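Local coordinates for holo-[acyl-carrier-protein] synthase (PDB 5XUK), which belongs to the 4'-phosphopantetheinyl transferase superfamily and forms a three-chain assembly that binds coenzyme A, at residues 1-5 with 111-115; 27-32 with 46-50. All coordinates share one frame; numbering follows the deposited sequence.

Overall arrangement
Contact 1 joins the first and last strands, 2-8 and 107-114, in the three-stranded antiparallel sheet that strand 97-104 completes. Contact 2 falls between the two segments of contact 1 in sequence: its segments, 27-32 and 46-50, bring the start of helix 30-36 against the long helix 40-56. The contact centres are about 16 Å apart, yet the two meet directly, because helix 40-56 packs on the sheet through Leu49 against Val112 and Ala48 against Asp5. Contact 2 sits near the centre of the chain, whereas contact 1 also faces two other subunits. Asp5 meets one coenzyme A and Phe46 another, so one chain contributes to two sites.

Contact 1: residues 1-5 with 111-115. With COA (coenzyme A), chain B.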
loop_
_atom_site.group_PDB
_atom_site.type_symbol
_atom_site.label_atom_id
_atom_site.label_comp_id
_atom_site.label_asym_id
_atom_site.label_seq_id
_atom_site.Cartn_x
_atom_site.Cartn_y
_atom_site.Cartn_z
ATOM N N MET A 1 7.406 -0.334 11.826
ATOM C CA MET A 1 6.822 -1.522 11.135
ATOM C C MET A 1 5.621 -1.112 10.274
ATOM O O MET A 1 5.058 -0.045 10.483
ATOM C CB MET A 1 6.372 -2.557 12.167
ATOM C CG MET A 1 7.432 -2.959 13.174
ATOM S SD MET A 1 6.818 -4.251 14.267
ATOM C CE MET A 1 5.785 -3.320 15.405
ATOM N N ILE A 2 5.203 -1.975 9.344
ATOM C CA ILE A 2 4.136 -1.618 8.384
ATOM C C ILE A 2 3.020 -2.645 8.336
ATOM O O ILE A 2 3.258 -3.843 8.524
ATOM C CB ILE A 2 4.704 -1.360 6.959
ATOM C CG1 ILE A 2 3.675 -0.640 6.088
ATOM C CG2 ILE A 2 5.201 -2.650 6.297
ATOM C CD1 ILE A 2 4.303 0.255 5.039
ATOM N N GLY A 3 1.790 -2.174 8.119
ATOM C CA GLY A 3 0.655 -3.067 7.847
ATOM C C GLY A 3 -0.188 -2.521 6.727
ATOM O O GLY A 3 -0.220 -1.314 6.525
ATOM N N ILE A 4 -0.871 -3.391 5.995
ATOM C CA ILE A 4 -1.624 -2.984 4.798
ATOM C C ILE A 4 -2.794 -3.889 4.712
ATOM O O ILE A 4 -2.738 -4.995 5.215
ATOM C CB ILE A 4 -0.782 -3.074 3.462
ATOM C CG1 ILE A 4 -1.466 -2.340 2.319
ATOM C CG2 ILE A 4 -0.533 -4.505 3.001
ATOM C CD1 ILE A 4 -0.518 -1.956 1.184
ATOM N N ASP A 5 -3.854 -3.437 4.068
ATOM C CA ASP A 5 -5.054 -4.253 3.929
ATOM C C ASP A 5 -5.875 -3.787 2.754
ATOM O O ASP A 5 -5.979 -2.591 2.495
ATOM C CB ASP A 5 -5.893 -4.140 5.210
ATOM C CG ASP A 5 -6.727 -5.354 5.459
ATOM O OD1 ASP A 5 -6.167 -6.342 5.972
ATOM O OD2 ASP A 5 -7.934 -5.339 5.146
ATOM N N VAL A 111 -3.099 1.540 4.914
ATOM C CA VAL A 111 -1.747 1.198 5.320
ATOM C C VAL A 111 -1.436 1.979 6.581
ATOM O O VAL A 111 -1.926 3.092 6.770
ATOM C CB VAL A 111 -0.711 1.584 4.225
ATOM C CG1 VAL A 111 -0.574 3.108 4.114
ATOM C CG2 VAL A 111 0.619 0.906 4.511
ATOM N N VAL A 112 -0.656 1.369 7.460
ATOM C CA VAL A 112 -0.274 1.981 8.728
ATOM C C VAL A 112 1.188 1.713 8.952
ATOM O O VAL A 112 1.650 0.588 8.730
ATOM C CB VAL A 112 -1.087 1.388 9.905
ATOM C CG1 VAL A 112 -0.550 1.871 11.248
ATOM C CG2 VAL A 112 -2.561 1.732 9.749
ATOM N N VAL A 113 1.902 2.749 9.367
ATOM C CA VAL A 113 3.280 2.632 9.830
ATOM C C VAL A 113 3.375 2.967 11.323
ATOM O O VAL A 113 2.965 4.050 11.762
ATOM C CB VAL A 113 4.210 3.566 9.048
ATOM C CG1 VAL A 113 5.605 3.529 9.646
ATOM C CG2 VAL A 113 4.263 3.150 7.587
ATOM N N VAL A 114 3.920 2.026 12.091
ATOM C CA VAL A 114 4.091 2.177 13.543
ATOM C C VAL A 114 5.563 2.380 13.931
ATOM O O VAL A 114 6.458 1.706 13.407
ATOM C CB VAL A 114 3.517 0.967 14.313
ATOM C CG1 VAL A 114 3.992 -0.345 13.715
ATOM C CG2 VAL A 114 3.911 1.033 15.775
ATOM N N SER A 115 5.789 3.323 14.850
ATOM C CA SER A 115 7.105 3.581 15.446
ATOM C C SER A 115 7.130 3.107 16.896
ATOM O O SER A 115 7.925 2.239 17.262
ATOM C CB SER A 115 7.409 5.072 15.403
ATOM O OG SER A 115 7.208 5.582 14.101
HETATM N N1A COA B . 0.554 -9.809 11.751
HETATM C C2A COA B . 0.807 -9.330 10.514
HETATM N N3A COA B . 0.280 -9.874 9.403
HETATM C C4A COA B . -0.522 -10.949 9.483
HETATM C C5A COA B . -0.836 -11.522 10.798
HETATM C C6A COA B . -0.238 -10.871 11.977
HETATM N N6A COA B . -0.476 -11.325 13.235
HETATM N N7A COA B . -1.644 -12.571 10.576
HETATM C C8A COA B . -1.857 -12.673 9.236
HETATM N N9A COA B . -1.165 -11.696 8.591
HETATM C C1B COA B . -1.107 -11.494 7.139
HETATM C C2B COA B . -0.656 -12.792 6.460
HETATM O O2B COA B . 0.446 -12.586 5.576
HETATM C C3B COA B . -1.850 -13.257 5.661
HETATM O O3B COA B . -1.525 -13.777 4.375
HETATM P P3B COA B . -0.945 -15.281 4.162
HETATM O O7A COA B . -1.601 -16.101 5.254
HETATM O O8A COA B . -1.447 -15.684 2.799
HETATM O O9A COA B . 0.552 -15.059 4.293
HETATM C C4B COA B . -2.638 -11.980 5.507
HETATM O O4B COA B . -2.411 -11.189 6.671
HETATM C C5B COA B . -4.112 -12.239 5.305
HETATM O O5B COA B . -4.466 -11.282 4.333
HETATM P P1A COA B . -5.869 -10.558 4.332
HETATM O O1A COA B . -6.749 -11.567 3.624
HETATM O O2A COA B . -5.768 -9.134 3.841
HETATM O O3A COA B . -6.123 -10.428 5.893
HETATM P P2A COA B . -7.610 -10.252 6.456
HETATM O O4A COA B . -8.050 -8.804 6.281
HETATM O O5A COA B . -8.454 -11.366 5.864
HETATM O O6A COA B . -7.323 -10.579 8.017
HETATM C CBP COA B . -6.148 -10.559 10.172
HETATM C CCP COA B . -6.030 -10.497 8.646
HETATM C CDP COA B . -5.149 -11.555 10.739
HETATM C CEP COA B . -5.840 -9.187 10.756
HETATM C CAP COA B . -7.573 -11.025 10.528
HETATM O OAP COA B . -7.645 -12.452 10.431
HETATM C C9P COA B . -8.036 -10.629 11.896
HETATM O O9P COA B . -7.303 -10.741 12.867
HETATM N N8P COA B . -9.292 -10.179 11.958
#
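Met1 and Val114 exchange two backbone hydrogen bonds. The N of Met1 reaches Val114 O at 2.7 Å, and Val114 N returns a bond to Met1 O at 2.9 Å. Gly3 and Val112 repeat the exchange: Gly3 N lies 2.8 Å from Val112 O, while Val112 N donates to Gly3 O. Three of these oxygens take a further CA-H...O contact, as from Val113 CA to Met1 O. Ile2 and Val113 form the non-hydrogen-bonded pair between them, and Ile4 and Val111 the next one along, in the register of two antiparallel strands. The N-terminal strand 2-8 thus lies beside the last strand, 107-114, at the edge of this chain's three-stranded sheet, facing the other subunits of the trimer. The outward N-H groups are satisfied across that boundary: Ser98 OG of the second subunit bonds Ile2 N, and Ser100 OG of the same subunit makes a weak bond with Ile4 N. On the face bearing Ile2, Ile4, Val111 and Val113, Val111 places CG2 anti to its backbone N, where it sits 3.1 Å from Gly3 O and 3.8 Å from Ile2 CG1. CD1 of Ile2 reaches on to Val113 CG2 at 3.9 Å, and Ile2 of the third subunit packs on the same face. Met1 and Val114 run alongside each other, CB of Met1 lying 3.6 Å from Val114 CG1. At the far end Asp5 OD1 comes within 3.1 Å of O4A of coenzyme A, two acceptors bridged by Lys55 NZ, which is salt-bridged to Asp5 and donates to Ile4 O and the ligand. Ser102 and His103 of the second subunit also hold this coenzyme A.

Contact 2: residues 27-32 with 46-50; sequences FLSPSE and FFALK
Phe27 and Phe47 meet as a T-shaped pair, their planes at 89° and their centroids 5.0 Å apart. Phe47 is the edge and Phe27 the face: CD1 of Phe47 stands 3.6 Å above the middle of the Phe27 ring, while its CB rests against Phe27 CE2. The side chain of Phe27 starts between its backbone N and carbonyl carbon (chi1 72°), a placement that turns the ring toward helix 40-56. Beyond it, Leu28 crosses Phe46 at about a right angle; its CD2 lies 3.8 Å from Phe46 CB and near the plane of the Phe46 ring, at the edge.

Alongside these contacts runs Lys50, its chain extended beyond CG and directed against that of Glu32. Its NZ meets Phe27 O at 2.7 Å in an almost linear C=O...N arrangement, and forms a salt bridge with Glu32 OE1 at 2.9 Å, entering on the syn side and 17° out of the carboxylate plane. The carbonyls of Phe67 and Ile70 also accept from this buried amino group. Glu32 is gripped at both oxygens: OE1 takes a second donor, Ser29 N, from above the carboxylate plane, and OE2 receives Ile72 N from strand 70-74 and a water, which also accepts weakly from NZ. The carboxylate rotation is thereby fixed.

Ser29 is the N-cap of helix 30-36, and the bond from Ser29 N to Glu32 OE1 is the half of a capping box in which the side chain accepts; next to this helix start, Phe46 lines the coenzyme A pocket.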
loop_
_atom_site.group_PDB
_atom_site.type_symbol
_atom_site.label_atom_id
_atom_site.label_comp_id
_atom_site.label_asym_id
_atom_site.label_seq_id
_atom_site.Cartn_x
_atom_site.Cartn_y
_atom_site.Cartn_z
ATOM N N PHE A 27 -16.888 -3.189 15.049
ATOM C CA PHE A 27 -15.590 -2.532 14.761
ATOM C C PHE A 27 -15.557 -1.010 14.790
ATOM O O PHE A 27 -14.473 -0.417 14.914
ATOM C CB PHE A 27 -14.941 -3.071 13.466
ATOM C CG PHE A 27 -15.618 -2.640 12.204
ATOM C CD1 PHE A 27 -16.741 -3.296 11.752
ATOM C CD2 PHE A 27 -15.096 -1.595 11.434
ATOM C CE1 PHE A 27 -17.368 -2.894 10.583
ATOM C CE2 PHE A 27 -15.711 -1.201 10.255
ATOM C CZ PHE A 27 -16.853 -1.850 9.833
ATOM N N LEU A 28 -16.720 -0.364 14.719
ATOM C CA LEU A 28 -16.762 1.105 14.771
ATOM C C LEU A 28 -17.422 1.604 16.045
ATOM O O LEU A 28 -18.541 1.225 16.370
ATOM C CB LEU A 28 -17.473 1.671 13.532
ATOM C CG LEU A 28 -16.753 1.421 12.196
ATOM C CD1 LEU A 28 -17.432 2.168 11.061
ATOM C CD2 LEU A 28 -15.283 1.821 12.289
ATOM N N SER A 29 -16.708 2.465 16.759
ATOM C CA SER A 29 -17.287 3.282 17.815
ATOM C C SER A 29 -18.235 4.323 17.219
ATOM O O SER A 29 -18.047 4.710 16.071
ATOM C CB SER A 29 -16.180 4.065 18.510
ATOM O OG SER A 29 -15.778 5.155 17.669
ATOM N N PRO A 30 -19.202 4.841 18.021
ATOM C CA PRO A 30 -20.176 5.853 17.570
ATOM C C PRO A 30 -19.591 7.047 16.816
ATOM O O PRO A 30 -20.140 7.428 15.792
ATOM C CB PRO A 30 -20.821 6.312 18.885
ATOM C CG PRO A 30 -20.850 5.061 19.694
ATOM C CD PRO A 30 -19.516 4.396 19.399
ATOM N N SER A 31 -18.496 7.612 17.313
ATOM C CA SER A 31 -17.868 8.740 16.683
ATOM C C SER A 31 -17.305 8.343 15.310
ATOM O O SER A 31 -17.397 9.123 14.363
ATOM C CB SER A 31 -16.772 9.330 17.586
ATOM O OG SER A 31 -15.720 8.414 17.820
ATOM N N GLU A 32 -16.776 7.120 15.199
ATOM C CA GLU A 32 -16.261 6.604 13.924
ATOM C C GLU A 32 -17.408 6.330 12.975
ATOM O O GLU A 32 -17.278 6.496 11.746
ATOM C CB GLU A 32 -15.408 5.360 14.149
ATOM C CG GLU A 32 -14.148 5.702 14.918
ATOM C CD GLU A 32 -13.424 4.488 15.476
ATOM O OE1 GLU A 32 -13.928 3.378 15.321
ATOM O OE2 GLU A 32 -12.340 4.653 16.079
ATOM N N PHE A 46 -12.382 2.319 6.959
ATOM C CA PHE A 46 -12.041 2.246 8.379
ATOM C C PHE A 46 -11.777 0.804 8.754
ATOM O O PHE A 46 -10.882 0.514 9.526
ATOM C CB PHE A 46 -13.155 2.836 9.273
ATOM C CG PHE A 46 -13.227 4.347 9.253
ATOM C CD1 PHE A 46 -12.621 5.098 8.232
ATOM C CD2 PHE A 46 -13.941 5.026 10.243
ATOM C CE1 PHE A 46 -12.696 6.489 8.222
ATOM C CE2 PHE A 46 -14.029 6.414 10.231
ATOM C CZ PHE A 46 -13.409 7.148 9.219
ATOM N N PHE A 47 -12.547 -0.103 8.208
ATOM C CA PHE A 47 -12.295 -1.515 8.440
ATOM C C PHE A 47 -10.880 -1.878 7.972
ATOM O O PHE A 47 -10.124 -2.509 8.703
ATOM C CB PHE A 47 -13.313 -2.360 7.684
ATOM C CG PHE A 47 -13.240 -3.821 8.016
ATOM C CD1 PHE A 47 -13.937 -4.332 9.109
ATOM C CD2 PHE A 47 -12.459 -4.690 7.246
ATOM C CE1 PHE A 47 -13.860 -5.679 9.425
ATOM C CE2 PHE A 47 -12.381 -6.045 7.560
ATOM C CZ PHE A 47 -13.085 -6.539 8.647
ATOM N N ALA A 48 -10.519 -1.431 6.765
ATOM C CA ALA A 48 -9.234 -1.769 6.172
ATOM C C ALA A 48 -8.123 -1.161 7.022
ATOM O O ALA A 48 -7.088 -1.795 7.279
ATOM C CB ALA A 48 -9.173 -1.282 4.724
ATOM N N LEU A 49 -8.364 0.045 7.519
ATOM C CA LEU A 49 -7.366 0.731 8.338
ATOM C C LEU A 49 -7.146 0.056 9.680
ATOM O O LEU A 49 -6.048 0.107 10.225
ATOM C CB LEU A 49 -7.786 2.192 8.552
ATOM C CG LEU A 49 -6.916 3.066 9.446
ATOM C CD1 LEU A 49 -5.520 3.095 8.881
ATOM C CD2 LEU A 49 -7.488 4.475 9.534
ATOM N N LYS A 50 -8.197 -0.537 10.242
ATOM C CA LYS A 50 -8.066 -1.200 11.530
ATOM C C LYS A 50 -7.346 -2.535 11.341
ATOM O O LYS A 50 -6.450 -2.887 12.088
ATOM C CB LYS A 50 -9.440 -1.391 12.170
ATOM C CG LYS A 50 -10.065 -0.078 12.628
ATOM C CD LYS A 50 -11.053 -0.278 13.781
ATOM C CE LYS A 50 -11.702 1.046 14.203
ATOM N NZ LYS A 50 -12.291 1.023 15.581
HETATM O O HOH W 1 -12.871 2.747 18.328
#